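Local coordinates for protein glucosamine kinase (Streptacidiphilus jiangxiensis, PDB 6HWJ) that catalyses the ATP-dependent phosphorylation of D-glucosamine to D-glucosamine 6-phosphate, with magnesium as cofactor, and acts more weakly on glucose, at residues W197-D200 / D201-L205. Sequence-based numbering, arbitrary orientation.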
loop_
_atom_site.group_PDB
_atom_site.type_symbol
_atom_site.label_atom_id
_atom_site.label_comp_id
_atom_site.label_asym_id
_atom_site.label_seq_id
_atom_site.Cartn_x
_atom_site.Cartn_y
_atom_site.Cartn_z
ATOM N N TRP A 197 -1.844 -16.747 5.211
ATOM C CA TRP A 197 -1.858 -17.905 4.320
ATOM C C TRP A 197 -0.468 -18.365 3.920
ATOM O O TRP A 197 -0.270 -19.565 3.737
ATOM C CB TRP A 197 -2.690 -17.650 3.053
ATOM C CG TRP A 197 -2.272 -16.534 2.134
ATOM C CD1 TRP A 197 -2.877 -15.313 2.007
ATOM C CD2 TRP A 197 -1.206 -16.546 1.174
ATOM N NE1 TRP A 197 -2.232 -14.560 1.049
ATOM C CE2 TRP A 197 -1.202 -15.298 0.529
ATOM C CE3 TRP A 197 -0.236 -17.486 0.817
ATOM C CZ2 TRP A 197 -0.271 -14.972 -0.461
ATOM C CZ3 TRP A 197 0.685 -17.151 -0.151
ATOM C CH2 TRP A 197 0.659 -15.903 -0.772
ATOM N N ALA A 198 0.505 -17.445 3.795
ATOM C CA ALA A 198 1.844 -17.871 3.434
ATOM C C ALA A 198 2.525 -18.579 4.596
ATOM O O ALA A 198 3.217 -19.580 4.397
ATOM C CB ALA A 198 2.685 -16.680 2.960
ATOM N N VAL A 199 2.350 -18.065 5.816
ATOM C CA VAL A 199 2.869 -18.744 6.991
ATOM C C VAL A 199 2.247 -20.132 7.109
ATOM O O VAL A 199 2.922 -21.103 7.447
ATOM C CB VAL A 199 2.609 -17.899 8.252
ATOM C CG1 VAL A 199 2.860 -18.698 9.511
ATOM C CG2 VAL A 199 3.499 -16.622 8.229
ATOM N N ASP A 200 0.950 -20.246 6.837
ATOM C CA ASP A 200 0.310 -21.555 6.917
ATOM C C ASP A 200 0.853 -22.523 5.861
ATOM O O ASP A 200 1.108 -23.697 6.166
ATOM C CB ASP A 200 -1.204 -21.405 6.781
ATOM C CG ASP A 200 -1.925 -22.708 7.046
ATOM O OD1 ASP A 200 -1.857 -23.179 8.193
ATOM O OD2 ASP A 200 -2.530 -23.267 6.109
ATOM N N ASP A 201 1.020 -22.065 4.620
ATOM C CA ASP A 201 1.620 -22.919 3.591
ATOM C C ASP A 201 2.954 -23.502 4.044
ATOM O O ASP A 201 3.182 -24.719 3.986
ATOM C CB ASP A 201 1.856 -22.125 2.306
ATOM C CG ASP A 201 0.595 -21.882 1.513
ATOM O OD1 ASP A 201 -0.470 -22.418 1.879
ATOM O OD2 ASP A 201 0.690 -21.138 0.506
ATOM N N VAL A 202 3.870 -22.633 4.484
ATOM C CA VAL A 202 5.229 -23.080 4.814
ATOM C C VAL A 202 5.229 -23.953 6.051
ATOM O O VAL A 202 6.020 -24.894 6.152
ATOM C CB VAL A 202 6.135 -21.829 4.967
ATOM C CG1 VAL A 202 7.519 -22.209 5.444
ATOM C CG2 VAL A 202 6.205 -21.102 3.628
ATOM N N ARG A 203 4.344 -23.669 7.009
ATOM C CA ARG A 203 4.176 -24.547 8.155
ATOM C C ARG A 203 3.721 -25.935 7.710
ATOM O O ARG A 203 4.214 -26.964 8.201
ATOM C CB ARG A 203 3.156 -23.906 9.102
ATOM C CG ARG A 203 3.022 -24.513 10.461
ATOM C CD ARG A 203 2.229 -23.563 11.362
ATOM N NE ARG A 203 3.096 -22.616 12.067
ATOM C CZ ARG A 203 2.699 -21.429 12.534
ATOM N NH1 ARG A 203 1.451 -21.012 12.346
ATOM N NH2 ARG A 203 3.557 -20.655 13.182
ATOM N N ARG A 204 2.785 -25.987 6.766
ATOM C CA ARG A 204 2.318 -27.279 6.276
ATOM C C ARG A 204 3.430 -28.018 5.554
ATOM O O ARG A 204 3.611 -29.226 5.761
ATOM C CB ARG A 204 1.085 -27.073 5.383
ATOM C CG ARG A 204 -0.149 -26.652 6.185
ATOM C CD ARG A 204 -1.341 -26.271 5.301
ATOM N NE ARG A 204 -1.960 -27.429 4.648
ATOM C CZ ARG A 204 -2.250 -27.510 3.348
ATOM N NH1 ARG A 204 -1.997 -26.499 2.527
ATOM N NH2 ARG A 204 -2.809 -28.609 2.871
ATOM N N LEU A 205 4.222 -27.303 4.750
ATOM C CA LEU A 205 5.431 -27.891 4.181
ATOM C C LEU A 205 6.310 -28.499 5.274
ATOM O O LEU A 205 6.745 -29.649 5.173
ATOM C CB LEU A 205 6.212 -26.834 3.397
ATOM C CG LEU A 205 7.617 -27.216 2.901
ATOM C CD1 LEU A 205 7.530 -28.277 1.816
ATOM C CD2 LEU A 205 8.355 -25.987 2.393
#
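Asp201 sits one helical turn after Trp197, and its side chain reaches back to that residue. CB of Asp201 passes beside the carbonyl oxygens of Trp197 and Ala198. CG then lies 3.3 Å from Trp197 O. The first torsion (chi1 -76°) sets CG beside the backbone N of Asp201, and this brings the carboxylate back over the preceding turn. OD1 of Asp201 lies 3.4 Å from Trp197 O; both are acceptors, and they are not hydrogen-bonded. OD2 ends at the edge of the indole, near the ring plane, 3.8 Å from Trp197 CE3. The carboxylate is turned 56° from the ring. Ala198 CB covers part of one ring face near the rim.

The next pair is Val199 and Arg203, which run side by side. CG1 of Val199 lies over one face of the guanidinium, toward its rim, 3.9 Å from Arg203 NH1. On another side of the helix, Asp200 OD2 meets the aliphatic part of Arg204, 3.3 Å from CD. The carboxylate and guanidinium planes of this pair are nearly parallel (9°). Asp200 OD2 and Arg204 NE, 4.4 Å apart, are near but too far for a salt bridge.

The polar ends have partners outside these turns: Asp201 OD2 forms a salt bridge with Arg308, Trp197 NE1 donates to Ile306 O, and Arg203 NE is hydrogen-bonded to Thr357 OG1.

Four successive backbone bonds join the turns, from Asp201 N to Trp197 O (2.9 Å) through Arg204 N to Asp200 O. This i to i+4 pattern is typical of a regular alpha-helix. Here it belongs to helix 194-207, which packs through Val202 on helices 335-356 and 362-386 and follows directly after Asp193, an inferred ATP-binding residue.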